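Local coordinates for protein CSE1 (Thermus thermophilus, PDB 4AN8) that forms the CasA (Cse1) subunit of the type I-E Cascade ribonucleoprotein complex and probably acts in CRISPR-based adaptive immunity against viruses and plasmids, at residues A109-V114 with P217-P222; M310-R313 with K317-A320. One frame throughout, in Å; residues are numbered along the deposited sequence.

Contact 1: residues A109-V114 with P217-P222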
ATOM      1  N   ALA A 109       2.630 -24.045  18.353  1.00 22.74           N
ATOM      2  CA  ALA A 109       2.449 -22.624  18.058  1.00 22.74           C
ATOM      3  C   ALA A 109       3.095 -22.178  16.734  1.00 22.74           C
ATOM      4  O   ALA A 109       3.888 -21.251  16.716  1.00 22.74           O
ATOM      5  CB  ALA A 109       2.987 -21.798  19.209  1.00 27.69           C
ATOM      6  N   PRO A 110       2.738 -22.819  15.620  1.00 22.05           N
ATOM      7  CA  PRO A 110       3.391 -22.373  14.386  1.00 22.05           C
ATOM      8  C   PRO A 110       3.036 -20.906  14.084  1.00 22.05           C
ATOM      9  O   PRO A 110       1.930 -20.466  14.387  1.00 22.05           O
ATOM     10  CB  PRO A 110       2.840 -23.326  13.325  1.00 20.97           C
ATOM     11  CG  PRO A 110       1.458 -23.775  13.887  1.00 20.97           C
ATOM     12  CD  PRO A 110       1.587 -23.719  15.391  1.00 20.97           C
ATOM     13  N   PHE A 111       3.986 -20.159  13.529  1.00 19.11           N
ATOM     14  CA  PHE A 111       3.846 -18.725  13.318  1.00 19.11           C
ATOM     15  C   PHE A 111       2.638 -18.365  12.426  1.00 19.11           C
ATOM     16  O   PHE A 111       2.500 -18.854  11.284  1.00 19.11           O
ATOM     17  CB  PHE A 111       5.165 -18.179  12.733  1.00 21.11           C
ATOM     18  CG  PHE A 111       5.147 -16.710  12.480  1.00 21.11           C
ATOM     19  CD1 PHE A 111       5.388 -15.815  13.507  1.00 21.11           C
ATOM     20  CD2 PHE A 111       4.849 -16.218  11.220  1.00 21.11           C
ATOM     21  CE1 PHE A 111       5.349 -14.468  13.277  1.00 21.11           C
ATOM     22  CE2 PHE A 111       4.815 -14.876  10.988  1.00 21.11           C
ATOM     23  CZ  PHE A 111       5.070 -13.997  12.018  1.00 21.11           C
ATOM     24  N   LEU A 112       1.758 -17.530  12.952  1.00 22.59           N
ATOM     25  CA  LEU A 112       0.566 -17.059  12.222  1.00 22.59           C
ATOM     26  C   LEU A 112      -0.342 -18.181  11.700  1.00 22.59           C
ATOM     27  O   LEU A 112      -1.060 -17.998  10.722  1.00 22.59           O
ATOM     28  CB  LEU A 112       0.973 -16.136  11.065  1.00 28.43           C
ATOM     29  CG  LEU A 112       0.684 -14.636  11.223  1.00 28.43           C
ATOM     30  CD1 LEU A 112      -0.741 -14.344  11.728  1.00 28.43           C
ATOM     31  CD2 LEU A 112       1.679 -13.991  12.140  1.00 28.43           C
ATOM     32  N   GLN A 113      -0.343 -19.320  12.376  1.00 18.86           N
ATOM     33  CA  GLN A 113      -1.069 -20.482  11.883  1.00 18.86           C
ATOM     34  C   GLN A 113      -1.881 -21.149  13.001  1.00 18.86           C
ATOM     35  O   GLN A 113      -1.857 -20.693  14.135  1.00 18.86           O
ATOM     36  CB  GLN A 113      -0.088 -21.467  11.241  1.00 21.46           C
ATOM     37  CG  GLN A 113       0.650 -20.896  10.046  1.00 21.46           C
ATOM     38  CD  GLN A 113       1.845 -21.723   9.675  1.00 21.46           C
ATOM     39  OE1 GLN A 113       1.704 -22.819   9.157  1.00 21.46           O
ATOM     40  NE2 GLN A 113       3.036 -21.210   9.948  1.00 21.46           N
ATOM     41  N   VAL A 114      -2.611 -22.206  12.667  1.00 26.73           N
ATOM     42  CA  VAL A 114      -3.475 -22.889  13.628  1.00 26.73           C
ATOM     43  C   VAL A 114      -2.979 -24.319  13.714  1.00 26.73           C
ATOM     44  O   VAL A 114      -3.084 -25.073  12.738  1.00 26.73           O
ATOM     45  CB  VAL A 114      -4.952 -22.903  13.158  1.00 22.95           C
ATOM     46  CG1 VAL A 114      -5.860 -23.578  14.213  1.00 22.95           C
ATOM     47  CG2 VAL A 114      -5.442 -21.486  12.824  1.00 22.95           C
ATOM     48  N   PRO A 217       1.006  -8.159  19.491  1.00 23.65           N
ATOM     49  CA  PRO A 217       1.047  -8.892  18.226  1.00 23.65           C
ATOM     50  C   PRO A 217       0.608 -10.339  18.466  1.00 23.65           C
ATOM     51  O   PRO A 217       0.548 -10.791  19.627  1.00 23.65           O
ATOM     52  CB  PRO A 217       2.530  -8.836  17.830  1.00 22.51           C
ATOM     53  CG  PRO A 217       3.271  -8.686  19.167  1.00 22.51           C
ATOM     54  CD  PRO A 217       2.346  -7.859  20.040  1.00 22.51           C
ATOM     55  N   ILE A 218       0.311 -11.047  17.377  1.00 23.77           N
ATOM     56  CA  ILE A 218      -0.236 -12.382  17.455  1.00 23.77           C
ATOM     57  C   ILE A 218       0.630 -13.325  18.295  1.00 23.77           C
ATOM     58  O   ILE A 218       0.099 -14.227  18.946  1.00 23.77           O
ATOM     59  CB  ILE A 218      -0.449 -12.987  16.043  1.00 17.32           C
ATOM     60  CG1 ILE A 218      -1.324 -14.261  16.115  1.00 17.32           C
ATOM     61  CG2 ILE A 218       0.915 -13.267  15.344  1.00 17.32           C
ATOM     62  CD1 ILE A 218      -2.759 -14.006  16.584  1.00 17.32           C
ATOM     63  N   TRP A 219       1.950 -13.123  18.307  1.00 24.18           N
ATOM     64  CA  TRP A 219       2.829 -14.042  19.033  1.00 24.18           C
ATOM     65  C   TRP A 219       2.915 -13.784  20.548  1.00 24.18           C
ATOM     66  O   TRP A 219       3.517 -14.581  21.267  1.00 24.18           O
ATOM     67  CB  TRP A 219       4.233 -14.068  18.417  1.00 19.67           C
ATOM     68  CG  TRP A 219       4.868 -12.716  18.369  1.00 19.67           C
ATOM     69  CD1 TRP A 219       5.511 -12.082  19.393  1.00 19.67           C
ATOM     70  CD2 TRP A 219       4.908 -11.817  17.259  1.00 19.67           C
ATOM     71  NE1 TRP A 219       5.931 -10.834  18.995  1.00 19.67           N
ATOM     72  CE2 TRP A 219       5.592 -10.657  17.679  1.00 19.67           C
ATOM     73  CE3 TRP A 219       4.425 -11.869  15.954  1.00 19.67           C
ATOM     74  CZ2 TRP A 219       5.820  -9.575  16.838  1.00 19.67           C
ATOM     75  CZ3 TRP A 219       4.660 -10.767  15.106  1.00 19.67           C
ATOM     76  CH2 TRP A 219       5.343  -9.653  15.557  1.00 19.67           C
ATOM     77  N   GLU A 220       2.307 -12.697  21.023  1.00 25.07           N
ATOM     78  CA  GLU A 220       2.289 -12.357  22.443  1.00 25.07           C
ATOM     79  C   GLU A 220       1.027 -12.863  23.163  1.00 25.07           C
ATOM     80  O   GLU A 220       0.879 -12.680  24.369  1.00 25.07           O
ATOM     81  CB  GLU A 220       2.427 -10.836  22.662  1.00 23.49           C
ATOM     82  CG  GLU A 220       3.860 -10.278  22.552  1.00 23.49           C
ATOM     83  CD  GLU A 220       3.946  -8.837  23.016  1.00 23.49           C
ATOM     84  OE1 GLU A 220       3.171  -8.469  23.922  1.00 23.49           O
ATOM     85  OE2 GLU A 220       4.775  -8.058  22.485  1.00 23.49           O
ATOM     86  N   VAL A 221       0.119 -13.474  22.409  1.00 22.32           N
ATOM     87  CA  VAL A 221      -1.092 -14.052  22.960  1.00 22.32           C
ATOM     88  C   VAL A 221      -1.069 -15.562  22.663  1.00 22.32           C
ATOM     89  O   VAL A 221      -0.245 -16.033  21.877  1.00 22.32           O
ATOM     90  CB  VAL A 221      -2.375 -13.355  22.413  1.00 30.80           C
ATOM     91  CG1 VAL A 221      -2.346 -11.867  22.706  1.00 30.80           C
ATOM     92  CG2 VAL A 221      -2.544 -13.576  20.925  1.00 30.80           C
ATOM     93  N   PRO A 222      -1.937 -16.333  23.332  1.00 28.64           N
ATOM     94  CA  PRO A 222      -1.845 -17.788  23.185  1.00 28.64           C
ATOM     95  C   PRO A 222      -2.176 -18.225  21.761  1.00 28.64           C
ATOM     96  O   PRO A 222      -2.965 -17.555  21.082  1.00 28.64           O
ATOM     97  CB  PRO A 222      -2.910 -18.309  24.162  1.00 28.34           C
ATOM     98  CG  PRO A 222      -3.149 -17.204  25.113  1.00 28.34           C
ATOM     99  CD  PRO A 222      -2.944 -15.932  24.333  1.00 28.34           C
TER

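Contact 2: residues M310-R313 with K317-A320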
ATOM      1  N   MET A 310      -6.927  13.889   1.025  1.00 29.45           N
ATOM      2  CA  MET A 310      -6.539  13.202   2.256  1.00 29.45           C
ATOM      3  C   MET A 310      -6.182  14.204   3.379  1.00 29.45           C
ATOM      4  O   MET A 310      -6.164  13.846   4.554  1.00 29.45           O
ATOM      5  CB  MET A 310      -5.379  12.238   1.994  1.00 27.20           C
ATOM      6  CG  MET A 310      -4.070  12.932   1.754  1.00 27.20           C
ATOM      7  SD  MET A 310      -2.794  11.819   1.149  1.00 27.20           S
ATOM      8  CE  MET A 310      -1.416  12.933   0.905  1.00 27.20           C
ATOM      9  N   LEU A 311      -5.894  15.446   2.987  1.00 28.64           N
ATOM     10  CA  LEU A 311      -5.629  16.570   3.900  1.00 28.64           C
ATOM     11  C   LEU A 311      -6.802  16.942   4.820  1.00 28.64           C
ATOM     12  O   LEU A 311      -7.970  16.961   4.396  1.00 28.64           O
ATOM     13  CB  LEU A 311      -5.264  17.805   3.084  1.00 35.85           C
ATOM     14  CG  LEU A 311      -3.836  17.974   2.569  1.00 35.85           C
ATOM     15  CD1 LEU A 311      -3.136  16.654   2.367  1.00 35.85           C
ATOM     16  CD2 LEU A 311      -3.857  18.773   1.287  1.00 35.85           C
ATOM     17  N   PRO A 312      -6.496  17.228   6.094  1.00 34.56           N
ATOM     18  CA  PRO A 312      -7.536  17.673   7.042  1.00 34.56           C
ATOM     19  C   PRO A 312      -8.334  18.877   6.515  1.00 34.56           C
ATOM     20  O   PRO A 312      -9.563  18.893   6.624  1.00 34.56           O
ATOM     21  CB  PRO A 312      -6.734  18.058   8.296  1.00 32.66           C
ATOM     22  CG  PRO A 312      -5.487  17.208   8.223  1.00 32.66           C
ATOM     23  CD  PRO A 312      -5.176  17.060   6.735  1.00 32.66           C
ATOM     24  N   ARG A 313      -7.642  19.865   5.954  1.00 32.01           N
ATOM     25  CA  ARG A 313      -8.306  21.046   5.398  1.00 32.01           C
ATOM     26  C   ARG A 313      -9.427  20.666   4.417  1.00 32.01           C
ATOM     27  O   ARG A 313     -10.309  21.482   4.128  1.00 32.01           O
ATOM     28  CB  ARG A 313      -7.301  21.964   4.702  1.00 64.96           C
ATOM     29  CG  ARG A 313      -6.956  21.511   3.291  1.00 64.96           C
ATOM     30  CD  ARG A 313      -5.887  22.384   2.674  1.00 64.96           C
ATOM     31  NE  ARG A 313      -4.861  22.717   3.653  1.00 64.96           N
ATOM     32  CZ  ARG A 313      -4.614  23.950   4.074  1.00 64.96           C
ATOM     33  NH1 ARG A 313      -5.309  24.969   3.582  1.00 64.96           N
ATOM     34  NH2 ARG A 313      -3.665  24.166   4.976  1.00 64.96           N
ATOM     35  N   LYS A 317      -7.873  12.547   6.129  1.00 28.62           N
ATOM     36  CA  LYS A 317      -6.790  12.232   7.068  1.00 28.62           C
ATOM     37  C   LYS A 317      -5.535  11.664   6.403  1.00 28.62           C
ATOM     38  O   LYS A 317      -5.591  10.680   5.684  1.00 28.62           O
ATOM     39  CB  LYS A 317      -7.273  11.298   8.167  1.00 50.96           C
ATOM     40  CG  LYS A 317      -7.818  12.032   9.347  1.00 50.96           C
ATOM     41  CD  LYS A 317      -8.901  11.231  10.003  1.00 50.96           C
ATOM     42  CE  LYS A 317      -9.664  12.080  10.994  1.00 50.96           C
ATOM     43  NZ  LYS A 317     -10.909  11.386  11.399  1.00 50.96           N
ATOM     44  N   VAL A 318      -4.405  12.300   6.670  1.00 21.66           N
ATOM     45  CA  VAL A 318      -3.115  11.844   6.187  1.00 21.66           C
ATOM     46  C   VAL A 318      -2.727  10.541   6.892  1.00 21.66           C
ATOM     47  O   VAL A 318      -3.109  10.292   8.037  1.00 21.66           O
ATOM     48  CB  VAL A 318      -2.064  12.920   6.445  1.00 29.20           C
ATOM     49  CG1 VAL A 318      -0.732  12.529   5.856  1.00 29.20           C
ATOM     50  CG2 VAL A 318      -2.524  14.239   5.847  1.00 29.20           C
ATOM     51  N   ALA A 319      -2.007   9.673   6.204  1.00 18.30           N
ATOM     52  CA  ALA A 319      -1.498   8.481   6.871  1.00 18.30           C
ATOM     53  C   ALA A 319      -0.500   8.938   7.940  1.00 18.30           C
ATOM     54  O   ALA A 319       0.307   9.856   7.684  1.00 18.30           O
ATOM     55  CB  ALA A 319      -0.810   7.556   5.856  1.00  6.21           C
ATOM     56  N   ALA A 320      -0.553   8.298   9.115  1.00 23.65           N
ATOM     57  CA  ALA A 320       0.361   8.609  10.223  1.00 23.65           C
ATOM     58  C   ALA A 320       1.843   8.426   9.844  1.00 23.65           C
ATOM     59  O   ALA A 320       2.691   9.255  10.211  1.00 23.65           O
ATOM     60  CB  ALA A 320       0.001   7.782  11.507  1.00 12.77           C
TER

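Contact 1: residues A109-V114 with P217-P222
Phe111 and Trp219 lie side by side and point the same way, joined where Phe111 CE1 comes 3.8 Å from Trp219 CE3. Their ring planes are turned about 24° from each other, but the touching atoms meet obliquely, so the pair is not described as a stack. Phe111 sets its ring there with CG anti to the backbone N (chi1 -180°). Beside this pair, Leu112 and Ile218 cross at a slant: Leu112 CD2 stands 3.4 Å from Ile218 CG2, closer than usual for two methyl groups, although Leu112 is also off a staggered rotamer and the shortness should be read with caution at 2.30 Å resolution. Leu112 CD2 also sits over one face of the Phe111 ring, 3.3 Å above its plane, while Pro217 CB lies over a face of the Trp219 indole.

A type II beta turn from Pro110 to Gln113 presents Phe111 and Leu112 from its two central positions. Gln113 NE2 bonds Phe111 O at 2.8 Å with an N-H...O angle of 155°, in the plane of its own amide; the same amide reaches Leu104 O and Leu254 N. Tyr94 OH takes part in a hydrogen bond with Trp219 NE1.

Across the interface the contacts are wholly apolar. The direct contact between the loops is small, and Phe102, whose ring meets both Phe111 and Trp219, adds to it. Polar bonds within and around each loop, from Gln113 to Phe111 O and between Trp219 NE1 and Tyr94 OH, probably hold the turn and the indole in place.

Contact 2: residues M310-R313 with K317-A320
The peptide plane at the Met310 carbonyl is straddled by the backbone of Lys317 and Val318: measured from Met310 O, Lys317 N lies to one side of that plane, and Val318 N to the other, together with the Val318 CG2 methyl. Met310 O is 2.7 Å from Lys317 N and 3.2 Å from Val318 N, yet the N-H directions are poor for both, so neither pair counts as a hydrogen bond. The puckered Pro312 ring is met at CD, where Val318 CG2 arrives obliquely at 4.0 Å.

Val318 provides the side-chain contacts to Leu311 and Pro312. Its CG1 is anti to the backbone N (chi1 -175°), which turns CG2 back toward the 310-313 segment; there it also stands 3.9 Å from Met310 O and, more loosely, 4.3 Å from Leu311 CD1. Besides its backbone carbonyl, Met310 contributes CB, 4.0 Å from Lys317 O, before its extended chain runs on past the backbone toward Phe192 and Leu295. The backbones are close as well, with 4.9 Å between Met310 CA and Lys317 CA, as expected for a chain that doubles back within a few residues. Across the turn the contacts are van der Waals, since the close polar pairs are poorly aligned.

Hydrogen bonds from outside anchor the returning limb: Lys317 pairs through its backbone with Gln284 of strand 284-286, and Val318 O accepts from Arg278 NH1. Ala319 then takes the N-cap position of helix 320-333 and touches Phe192 of strand 191-195, while the outgoing limb packs Leu311 on Glu375 of helix 372-403, whose carboxylate also forms a salt bridge with Arg313 NE.

Overall arrangement
Contact 1 closes along the chain before contact 2 opens, and the two do not touch: their centres are 33 Å apart and their nearest atoms about 18 Å. Contact 1 is long-range, joining loops 103 residues apart, one after helix 88-98 and one before helix 226-229, at a site 24 Å from the centre of the chain. Contact 2 is local, folding one loop between strand 292-294 and helix 320-333, and lies nearer the centre, at 16 Å. The first joins loops distant in sequence, with Trp219 lying against helices 50-67 and 88-98, whereas the second lies just before helix 320-333, with its 310-313 limb packed on helix 372-403.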